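Long-range contact in Crov588 (Cafeteriavirus, PDB 6NYR), which is of unknown function but folds into a ring-shaped solenoid of leucine-rich FNIP repeats, a form often suited to binding other proteins: residues G142-I156 with P162-Q176. Numbering follows the deposited sequence.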
ATOM      1  N   GLY A 142     -34.518 -12.974  -6.720  1.00 52.71           N
ATOM      2  CA  GLY A 142     -34.100 -11.691  -6.199  1.00 57.14           C
ATOM      3  C   GLY A 142     -32.600 -11.470  -6.242  1.00 57.97           C
ATOM      4  O   GLY A 142     -32.062 -10.687  -5.453  1.00 58.75           O
ATOM      5  N   LEU A 143     -31.908 -12.162  -7.148  1.00 57.05           N
ATOM      6  CA  LEU A 143     -30.469 -11.985  -7.282  1.00 59.02           C
ATOM      7  C   LEU A 143     -30.143 -10.548  -7.678  1.00 55.83           C
ATOM      8  O   LEU A 143     -30.794  -9.960  -8.548  1.00 55.76           O
ATOM      9  CB  LEU A 143     -29.911 -12.930  -8.343  1.00 62.16           C
ATOM     10  CG  LEU A 143     -28.923 -14.042  -7.994  1.00 64.11           C
ATOM     11  CD1 LEU A 143     -27.983 -14.236  -9.221  1.00 60.86           C
ATOM     12  CD2 LEU A 143     -28.113 -13.811  -6.752  1.00 64.54           C
ATOM     13  N   THR A 144     -29.122  -9.986  -7.037  1.00 54.89           N
ATOM     14  CA  THR A 144     -28.627  -8.653  -7.364  1.00 56.50           C
ATOM     15  C   THR A 144     -27.227  -8.664  -7.959  1.00 53.98           C
ATOM     16  O   THR A 144     -26.931  -7.853  -8.838  1.00 49.78           O
ATOM     17  CB  THR A 144     -28.625  -7.760  -6.114  1.00 57.31           C
ATOM     18  OG1 THR A 144     -27.850  -8.382  -5.081  1.00 55.55           O
ATOM     19  CG2 THR A 144     -30.042  -7.527  -5.620  1.00 58.64           C
ATOM     20  N   HIS A 145     -26.350  -9.554  -7.497  1.00 53.90           N
ATOM     21  CA  HIS A 145     -24.963  -9.596  -7.939  1.00 55.30           C
ATOM     22  C   HIS A 145     -24.666 -10.972  -8.516  1.00 53.83           C
ATOM     23  O   HIS A 145     -24.837 -11.987  -7.830  1.00 50.48           O
ATOM     24  CB  HIS A 145     -24.013  -9.266  -6.784  1.00 59.38           C
ATOM     25  CG  HIS A 145     -24.045  -7.825  -6.370  1.00 60.37           C
ATOM     26  ND1 HIS A 145     -25.184  -7.209  -5.897  1.00 60.02           N
ATOM     27  CD2 HIS A 145     -23.083  -6.871  -6.388  1.00 59.04           C
ATOM     28  CE1 HIS A 145     -24.918  -5.943  -5.626  1.00 60.29           C
ATOM     29  NE2 HIS A 145     -23.650  -5.713  -5.917  1.00 60.53           N
ATOM     30  N   LEU A 146     -24.224 -11.003  -9.773  1.00 50.23           N
ATOM     31  CA  LEU A 146     -23.872 -12.242 -10.450  1.00 50.28           C
ATOM     32  C   LEU A 146     -22.508 -12.101 -11.111  1.00 45.32           C
ATOM     33  O   LEU A 146     -22.292 -11.184 -11.907  1.00 43.67           O
ATOM     34  CB  LEU A 146     -24.917 -12.619 -11.502  1.00 50.54           C
ATOM     35  CG  LEU A 146     -24.591 -13.871 -12.321  1.00 49.45           C
ATOM     36  CD1 LEU A 146     -24.576 -15.099 -11.421  1.00 49.96           C
ATOM     37  CD2 LEU A 146     -25.570 -14.032 -13.467  1.00 51.71           C
ATOM     38  N   THR A 147     -21.598 -13.017 -10.782  1.00 45.88           N
ATOM     39  CA  THR A 147     -20.248 -13.035 -11.335  1.00 45.87           C
ATOM     40  C   THR A 147     -19.973 -14.419 -11.903  1.00 47.20           C
ATOM     41  O   THR A 147     -20.161 -15.422 -11.208  1.00 49.77           O
ATOM     42  CB  THR A 147     -19.205 -12.686 -10.262  1.00 45.73           C
ATOM     43  OG1 THR A 147     -19.486 -11.388  -9.724  1.00 43.59           O
ATOM     44  CG2 THR A 147     -17.796 -12.707 -10.840  1.00 43.33           C
ATOM     45  N   PHE A 148     -19.541 -14.476 -13.160  1.00 45.13           N
ATOM     46  CA  PHE A 148     -19.155 -15.738 -13.776  1.00 44.31           C
ATOM     47  C   PHE A 148     -17.659 -15.978 -13.596  1.00 47.05           C
ATOM     48  O   PHE A 148     -16.870 -15.040 -13.447  1.00 49.73           O
ATOM     49  CB  PHE A 148     -19.508 -15.759 -15.268  1.00 43.44           C
ATOM     50  CG  PHE A 148     -20.971 -15.963 -15.546  1.00 45.40           C
ATOM     51  CD1 PHE A 148     -21.538 -17.225 -15.448  1.00 44.66           C
ATOM     52  CD2 PHE A 148     -21.780 -14.897 -15.912  1.00 48.48           C
ATOM     53  CE1 PHE A 148     -22.881 -17.419 -15.704  1.00 45.62           C
ATOM     54  CE2 PHE A 148     -23.129 -15.088 -16.167  1.00 49.17           C
ATOM     55  CZ  PHE A 148     -23.676 -16.349 -16.065  1.00 48.49           C
ATOM     56  N   GLY A 149     -17.277 -17.257 -13.633  1.00 47.39           N
ATOM     57  CA  GLY A 149     -15.890 -17.657 -13.531  1.00 47.30           C
ATOM     58  C   GLY A 149     -15.182 -17.659 -14.872  1.00 46.78           C
ATOM     59  O   GLY A 149     -15.711 -17.215 -15.893  1.00 46.10           O
ATOM     60  N   GLU A 150     -13.960 -18.200 -14.864  1.00 46.41           N
ATOM     61  CA  GLU A 150     -13.102 -18.092 -16.037  1.00 48.46           C
ATOM     62  C   GLU A 150     -13.704 -18.794 -17.247  1.00 41.64           C
ATOM     63  O   GLU A 150     -13.674 -18.265 -18.364  1.00 37.62           O
ATOM     64  CB  GLU A 150     -11.725 -18.694 -15.755  1.00 53.05           C
ATOM     65  CG  GLU A 150     -10.802 -17.915 -14.855  1.00 57.21           C
ATOM     66  CD  GLU A 150      -9.422 -18.558 -14.791  1.00 62.53           C
ATOM     67  OE1 GLU A 150      -9.170 -19.508 -15.568  1.00 61.81           O
ATOM     68  OE2 GLU A 150      -8.593 -18.127 -13.959  1.00 64.18           O
ATOM     69  N   GLU A 151     -14.235 -19.996 -17.048  1.00 41.80           N
ATOM     70  CA  GLU A 151     -14.520 -20.897 -18.153  1.00 45.12           C
ATOM     71  C   GLU A 151     -15.917 -20.732 -18.727  1.00 41.98           C
ATOM     72  O   GLU A 151     -16.201 -21.306 -19.785  1.00 41.41           O
ATOM     73  CB  GLU A 151     -14.330 -22.351 -17.703  1.00 48.39           C
ATOM     74  CG  GLU A 151     -12.889 -22.727 -17.402  1.00 47.17           C
ATOM     75  CD  GLU A 151     -11.964 -22.455 -18.568  1.00 49.31           C
ATOM     76  OE1 GLU A 151     -12.397 -22.635 -19.728  1.00 52.76           O
ATOM     77  OE2 GLU A 151     -10.805 -22.054 -18.327  1.00 50.31           O
ATOM     78  N   PHE A 152     -16.786 -19.969 -18.074  1.00 38.73           N
ATOM     79  CA  PHE A 152     -18.159 -19.881 -18.533  1.00 39.06           C
ATOM     80  C   PHE A 152     -18.224 -19.252 -19.918  1.00 43.01           C
ATOM     81  O   PHE A 152     -17.750 -18.127 -20.125  1.00 44.18           O
ATOM     82  CB  PHE A 152     -19.005 -19.069 -17.567  1.00 42.32           C
ATOM     83  CG  PHE A 152     -20.437 -18.962 -17.986  1.00 44.88           C
ATOM     84  CD1 PHE A 152     -21.296 -20.035 -17.810  1.00 46.95           C
ATOM     85  CD2 PHE A 152     -20.925 -17.807 -18.569  1.00 44.60           C
ATOM     86  CE1 PHE A 152     -22.614 -19.953 -18.195  1.00 46.52           C
ATOM     87  CE2 PHE A 152     -22.251 -17.718 -18.957  1.00 46.73           C
ATOM     88  CZ  PHE A 152     -23.094 -18.797 -18.770  1.00 46.63           C
ATOM     89  N   ASN A 153     -18.819 -19.971 -20.862  1.00 45.83           N
ATOM     90  CA  ASN A 153     -19.045 -19.445 -22.197  1.00 45.03           C
ATOM     91  C   ASN A 153     -20.296 -20.105 -22.779  1.00 43.21           C
ATOM     92  O   ASN A 153     -20.250 -20.835 -23.767  1.00 41.48           O
ATOM     93  CB  ASN A 153     -17.825 -19.662 -23.089  1.00 44.85           C
ATOM     94  CG  ASN A 153     -17.951 -18.942 -24.413  1.00 46.45           C
ATOM     95  OD1 ASN A 153     -18.778 -18.042 -24.562  1.00 43.69           O
ATOM     96  ND2 ASN A 153     -17.144 -19.342 -25.385  1.00 49.47           N
ATOM     97  N   GLN A 154     -21.447 -19.852 -22.158  1.00 44.26           N
ATOM     98  CA  GLN A 154     -22.724 -20.368 -22.631  1.00 47.95           C
ATOM     99  C   GLN A 154     -23.659 -19.206 -22.935  1.00 47.11           C
ATOM    100  O   GLN A 154     -23.536 -18.120 -22.359  1.00 46.23           O
ATOM    101  CB  GLN A 154     -23.374 -21.301 -21.597  1.00 46.03           C
ATOM    102  CG  GLN A 154     -22.562 -22.550 -21.295  1.00 45.98           C
ATOM    103  CD  GLN A 154     -22.320 -23.398 -22.528  1.00 45.95           C
ATOM    104  OE1 GLN A 154     -23.185 -23.520 -23.396  1.00 48.77           O
ATOM    105  NE2 GLN A 154     -21.131 -23.973 -22.621  1.00 45.11           N
ATOM    106  N   LYS A 155     -24.599 -19.440 -23.847  1.00 49.70           N
ATOM    107  CA  LYS A 155     -25.516 -18.383 -24.244  1.00 51.10           C
ATOM    108  C   LYS A 155     -26.391 -17.962 -23.066  1.00 48.24           C
ATOM    109  O   LYS A 155     -26.746 -18.768 -22.203  1.00 49.67           O
ATOM    110  CB  LYS A 155     -26.394 -18.846 -25.410  1.00 53.02           C
ATOM    111  CG  LYS A 155     -25.667 -18.958 -26.749  1.00 55.39           C
ATOM    112  CD  LYS A 155     -26.391 -19.896 -27.715  1.00 56.28           C
ATOM    113  CE  LYS A 155     -25.663 -19.977 -29.052  1.00 57.50           C
ATOM    114  NZ  LYS A 155     -26.210 -21.041 -29.938  1.00 60.32           N
ATOM    115  N   ILE A 156     -26.723 -16.674 -23.035  1.00 46.41           N
ATOM    116  CA  ILE A 156     -27.688 -16.106 -22.095  1.00 48.54           C
ATOM    117  C   ILE A 156     -28.809 -15.497 -22.926  1.00 50.18           C
ATOM    118  O   ILE A 156     -28.573 -14.564 -23.708  1.00 49.70           O
ATOM    119  CB  ILE A 156     -27.055 -15.063 -21.164  1.00 48.49           C
ATOM    120  CG1 ILE A 156     -25.978 -15.715 -20.294  1.00 51.23           C
ATOM    121  CG2 ILE A 156     -28.099 -14.421 -20.262  1.00 49.31           C
ATOM    122  CD1 ILE A 156     -24.582 -15.483 -20.755  1.00 54.31           C
ATOM    123  N   PRO A 162     -32.385 -12.488 -13.543  1.00 55.42           N
ATOM    124  CA  PRO A 162     -33.472 -11.894 -12.754  1.00 57.82           C
ATOM    125  C   PRO A 162     -33.649 -10.420 -13.085  1.00 60.10           C
ATOM    126  O   PRO A 162     -32.683  -9.701 -13.349  1.00 57.86           O
ATOM    127  CB  PRO A 162     -33.013 -12.087 -11.302  1.00 57.58           C
ATOM    128  CG  PRO A 162     -32.017 -13.205 -11.345  1.00 56.89           C
ATOM    129  CD  PRO A 162     -31.361 -13.139 -12.698  1.00 54.06           C
ATOM    130  N   ASN A 163     -34.903  -9.972 -13.072  1.00 61.84           N
ATOM    131  CA  ASN A 163     -35.169  -8.549 -13.303  1.00 64.00           C
ATOM    132  C   ASN A 163     -34.787  -7.684 -12.094  1.00 58.88           C
ATOM    133  O   ASN A 163     -35.116  -6.492 -12.060  1.00 60.50           O
ATOM    134  CB  ASN A 163     -36.634  -8.325 -13.685  1.00 68.31           C
ATOM    135  CG  ASN A 163     -37.605  -8.852 -12.650  1.00 73.44           C
ATOM    136  OD1 ASN A 163     -37.353  -8.780 -11.446  1.00 76.27           O
ATOM    137  ND2 ASN A 163     -38.730  -9.384 -13.117  1.00 73.25           N
ATOM    138  N   SER A 164     -34.105  -8.273 -11.114  1.00 53.45           N
ATOM    139  CA  SER A 164     -33.620  -7.553  -9.945  1.00 54.96           C
ATOM    140  C   SER A 164     -32.115  -7.334  -9.979  1.00 54.33           C
ATOM    141  O   SER A 164     -31.574  -6.668  -9.087  1.00 56.08           O
ATOM    142  CB  SER A 164     -33.993  -8.318  -8.670  1.00 54.41           C
ATOM    143  OG  SER A 164     -33.518  -9.652  -8.743  1.00 53.26           O
ATOM    144  N   LEU A 165     -31.430  -7.859 -10.988  1.00 54.43           N
ATOM    145  CA  LEU A 165     -29.974  -7.845 -11.015  1.00 55.39           C
ATOM    146  C   LEU A 165     -29.442  -6.434 -11.230  1.00 53.57           C
ATOM    147  O   LEU A 165     -29.906  -5.708 -12.114  1.00 54.72           O
ATOM    148  CB  LEU A 165     -29.475  -8.765 -12.126  1.00 53.40           C
ATOM    149  CG  LEU A 165     -28.062  -9.334 -12.034  1.00 54.11           C
ATOM    150  CD1 LEU A 165     -27.991 -10.443 -11.001  1.00 53.33           C
ATOM    151  CD2 LEU A 165     -27.611  -9.826 -13.407  1.00 51.18           C
ATOM    152  N   THR A 166     -28.463  -6.050 -10.412  1.00 50.29           N
ATOM    153  CA  THR A 166     -27.783  -4.769 -10.558  1.00 50.72           C
ATOM    154  C   THR A 166     -26.332  -4.894 -11.002  1.00 52.70           C
ATOM    155  O   THR A 166     -25.812  -3.971 -11.634  1.00 52.91           O
ATOM    156  CB  THR A 166     -27.813  -3.984  -9.235  1.00 50.13           C
ATOM    157  OG1 THR A 166     -27.211  -4.769  -8.197  1.00 50.45           O
ATOM    158  CG2 THR A 166     -29.235  -3.622  -8.846  1.00 49.17           C
ATOM    159  N   HIS A 167     -25.668  -6.007 -10.690  1.00 50.68           N
ATOM    160  CA  HIS A 167     -24.242  -6.170 -10.950  1.00 49.16           C
ATOM    161  C   HIS A 167     -24.015  -7.478 -11.688  1.00 49.31           C
ATOM    162  O   HIS A 167     -24.399  -8.546 -11.197  1.00 51.33           O
ATOM    163  CB  HIS A 167     -23.441  -6.140  -9.644  1.00 52.69           C
ATOM    164  CG  HIS A 167     -23.375  -4.786  -9.008  1.00 57.23           C
ATOM    165  ND1 HIS A 167     -24.480  -4.152  -8.483  1.00 59.96           N
ATOM    166  CD2 HIS A 167     -22.335  -3.937  -8.830  1.00 58.51           C
ATOM    167  CE1 HIS A 167     -24.123  -2.976  -8.000  1.00 60.91           C
ATOM    168  NE2 HIS A 167     -22.826  -2.820  -8.199  1.00 60.42           N
ATOM    169  N   LEU A 168     -23.394  -7.392 -12.862  1.00 48.74           N
ATOM    170  CA  LEU A 168     -23.098  -8.552 -13.690  1.00 48.59           C
ATOM    171  C   LEU A 168     -21.657  -8.474 -14.171  1.00 46.06           C
ATOM    172  O   LEU A 168     -21.252  -7.471 -14.769  1.00 42.81           O
ATOM    173  CB  LEU A 168     -24.043  -8.623 -14.893  1.00 49.26           C
ATOM    174  CG  LEU A 168     -23.778  -9.752 -15.895  1.00 47.54           C
ATOM    175  CD1 LEU A 168     -24.064 -11.100 -15.244  1.00 46.68           C
ATOM    176  CD2 LEU A 168     -24.584  -9.568 -17.171  1.00 46.31           C
ATOM    177  N   SER A 169     -20.891  -9.531 -13.915  1.00 47.36           N
ATOM    178  CA  SER A 169     -19.489  -9.596 -14.310  1.00 47.79           C
ATOM    179  C   SER A 169     -19.231 -10.928 -14.995  1.00 46.99           C
ATOM    180  O   SER A 169     -19.420 -11.989 -14.388  1.00 46.68           O
ATOM    181  CB  SER A 169     -18.557  -9.434 -13.105  1.00 50.12           C
ATOM    182  OG  SER A 169     -18.860  -8.256 -12.380  1.00 52.84           O
ATOM    183  N   PHE A 170     -18.793 -10.872 -16.248  1.00 45.41           N
ATOM    184  CA  PHE A 170     -18.418 -12.062 -16.992  1.00 45.67           C
ATOM    185  C   PHE A 170     -16.939 -12.371 -16.794  1.00 46.33           C
ATOM    186  O   PHE A 170     -16.132 -11.483 -16.504  1.00 51.48           O
ATOM    187  CB  PHE A 170     -18.699 -11.874 -18.481  1.00 44.01           C
ATOM    188  CG  PHE A 170     -20.150 -11.844 -18.825  1.00 43.79           C
ATOM    189  CD1 PHE A 170     -20.855 -13.023 -18.991  1.00 44.61           C
ATOM    190  CD2 PHE A 170     -20.812 -10.641 -19.002  1.00 46.21           C
ATOM    191  CE1 PHE A 170     -22.191 -13.004 -19.321  1.00 44.63           C
ATOM    192  CE2 PHE A 170     -22.153 -10.621 -19.329  1.00 45.21           C
ATOM    193  CZ  PHE A 170     -22.839 -11.803 -19.488  1.00 45.45           C
ATOM    194  N   GLY A 171     -16.591 -13.645 -16.964  1.00 44.74           N
ATOM    195  CA  GLY A 171     -15.222 -14.093 -16.834  1.00 44.44           C
ATOM    196  C   GLY A 171     -14.487 -14.114 -18.160  1.00 43.26           C
ATOM    197  O   GLY A 171     -14.960 -13.613 -19.182  1.00 43.67           O
ATOM    198  N   ASP A 172     -13.313 -14.752 -18.138  1.00 43.72           N
ATOM    199  CA  ASP A 172     -12.371 -14.629 -19.246  1.00 44.53           C
ATOM    200  C   ASP A 172     -12.932 -15.191 -20.546  1.00 43.96           C
ATOM    201  O   ASP A 172     -12.697 -14.637 -21.626  1.00 42.43           O
ATOM    202  CB  ASP A 172     -11.060 -15.341 -18.904  1.00 43.54           C
ATOM    203  CG  ASP A 172     -10.242 -14.599 -17.876  1.00 48.00           C
ATOM    204  OD1 ASP A 172     -10.454 -13.381 -17.711  1.00 55.05           O
ATOM    205  OD2 ASP A 172      -9.390 -15.238 -17.229  1.00 49.64           O
ATOM    206  N   CYS A 173     -13.646 -16.309 -20.471  1.00 43.56           N
ATOM    207  CA  CYS A 173     -13.998 -17.055 -21.667  1.00 40.10           C
ATOM    208  C   CYS A 173     -15.335 -16.641 -22.257  1.00 38.47           C
ATOM    209  O   CYS A 173     -15.630 -17.013 -23.397  1.00 40.09           O
ATOM    210  CB  CYS A 173     -14.016 -18.560 -21.367  1.00 44.22           C
ATOM    211  SG  CYS A 173     -12.389 -19.306 -21.094  1.00 42.43           S
ATOM    212  N   PHE A 174     -16.159 -15.906 -21.521  1.00 39.76           N
ATOM    213  CA  PHE A 174     -17.461 -15.543 -22.054  1.00 40.70           C
ATOM    214  C   PHE A 174     -17.300 -14.748 -23.344  1.00 47.29           C
ATOM    215  O   PHE A 174     -16.624 -13.712 -23.373  1.00 47.52           O
ATOM    216  CB  PHE A 174     -18.272 -14.725 -21.060  1.00 40.91           C
ATOM    217  CG  PHE A 174     -19.614 -14.322 -21.602  1.00 43.21           C
ATOM    218  CD1 PHE A 174     -20.634 -15.254 -21.683  1.00 42.33           C
ATOM    219  CD2 PHE A 174     -19.849 -13.034 -22.058  1.00 45.45           C
ATOM    220  CE1 PHE A 174     -21.865 -14.911 -22.195  1.00 42.10           C
ATOM    221  CE2 PHE A 174     -21.086 -12.683 -22.565  1.00 45.16           C
ATOM    222  CZ  PHE A 174     -22.094 -13.626 -22.634  1.00 44.24           C
ATOM    223  N   ASN A 175     -17.931 -15.231 -24.413  1.00 48.65           N
ATOM    224  CA  ASN A 175     -17.926 -14.540 -25.695  1.00 45.64           C
ATOM    225  C   ASN A 175     -19.146 -14.977 -26.500  1.00 42.03           C
ATOM    226  O   ASN A 175     -19.008 -15.622 -27.545  1.00 41.31           O
ATOM    227  CB  ASN A 175     -16.634 -14.819 -26.457  1.00 42.53           C
ATOM    228  CG  ASN A 175     -16.515 -13.979 -27.720  1.00 44.85           C
ATOM    229  OD1 ASN A 175     -17.157 -12.935 -27.856  1.00 45.84           O
ATOM    230  ND2 ASN A 175     -15.691 -14.434 -28.653  1.00 45.62           N
ATOM    231  N   GLN A 176     -20.341 -14.657 -26.005  1.00 42.99           N
ATOM    232  CA  GLN A 176     -21.578 -14.929 -26.721  1.00 47.70           C
ATOM    233  C   GLN A 176     -22.326 -13.625 -26.963  1.00 47.26           C
ATOM    234  O   GLN A 176     -22.235 -12.682 -26.174  1.00 46.80           O
ATOM    235  CB  GLN A 176     -22.489 -15.902 -25.957  1.00 46.55           C
ATOM    236  CG  GLN A 176     -21.920 -17.292 -25.749  1.00 46.86           C
ATOM    237  CD  GLN A 176     -21.763 -18.068 -27.043  1.00 46.24           C
ATOM    238  OE1 GLN A 176     -22.553 -17.916 -27.981  1.00 45.27           O
ATOM    239  NE2 GLN A 176     -20.739 -18.913 -27.099  1.00 44.95           N
TER
HETATM  240  O   HOH W   1     -20.960  -8.402 -10.153  1.00 45.49           O
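Thr144 O receives two backbone N-H groups, from Thr166 N at 2.8 Å, lying in the carbonyl plane on a lone pair, and from His167 N at 2.9 Å, nearly in line with the C=O. This double grip starts a parallel ladder that Leu146 N to His167 O, Ser169 N to Leu146 O and Phe148 N to Ser169 O continue. Just before it, in the type I turn Pro162 to Leu165, Ser164 holds its short hydroxyl between backbone N and carbonyl carbon (chi1 55°), and OG reaches Leu143 O at 2.7 Å from above the carbonyl plane.

On one face, His145 and His167 share a torsion (chi1 -71°) that runs them side by side, so their rings form an offset stack, His145 NE2 over the His167 ring; His123 and Tyr189 extend it. Thr144 OG1, also bonded to Thr122 O in the preceding coil, accepts from His145 ND1 in the ring plane, fixing that ring's rotation. The opposite face is apolar and buried, where leucine and phenylalanine fill the coil's interior: Leu146 CD2 meets Leu168 CD1 at 3.7 Å, while Phe148 and Phe170 lie nearly parallel but slid apart. Farther on, Asn153 OD1 accepts Asn175 N, 59° out of the amide plane, and weakly Gln176 NE2; Asn175 OD1 likewise takes Asn197 N and Gln198 NE2. Equivalent positions thus stack coil upon coil, with identical asparagines, phenylalanines and leucines, the hallmark of a leucine-rich repeat solenoid, here bent into a ring.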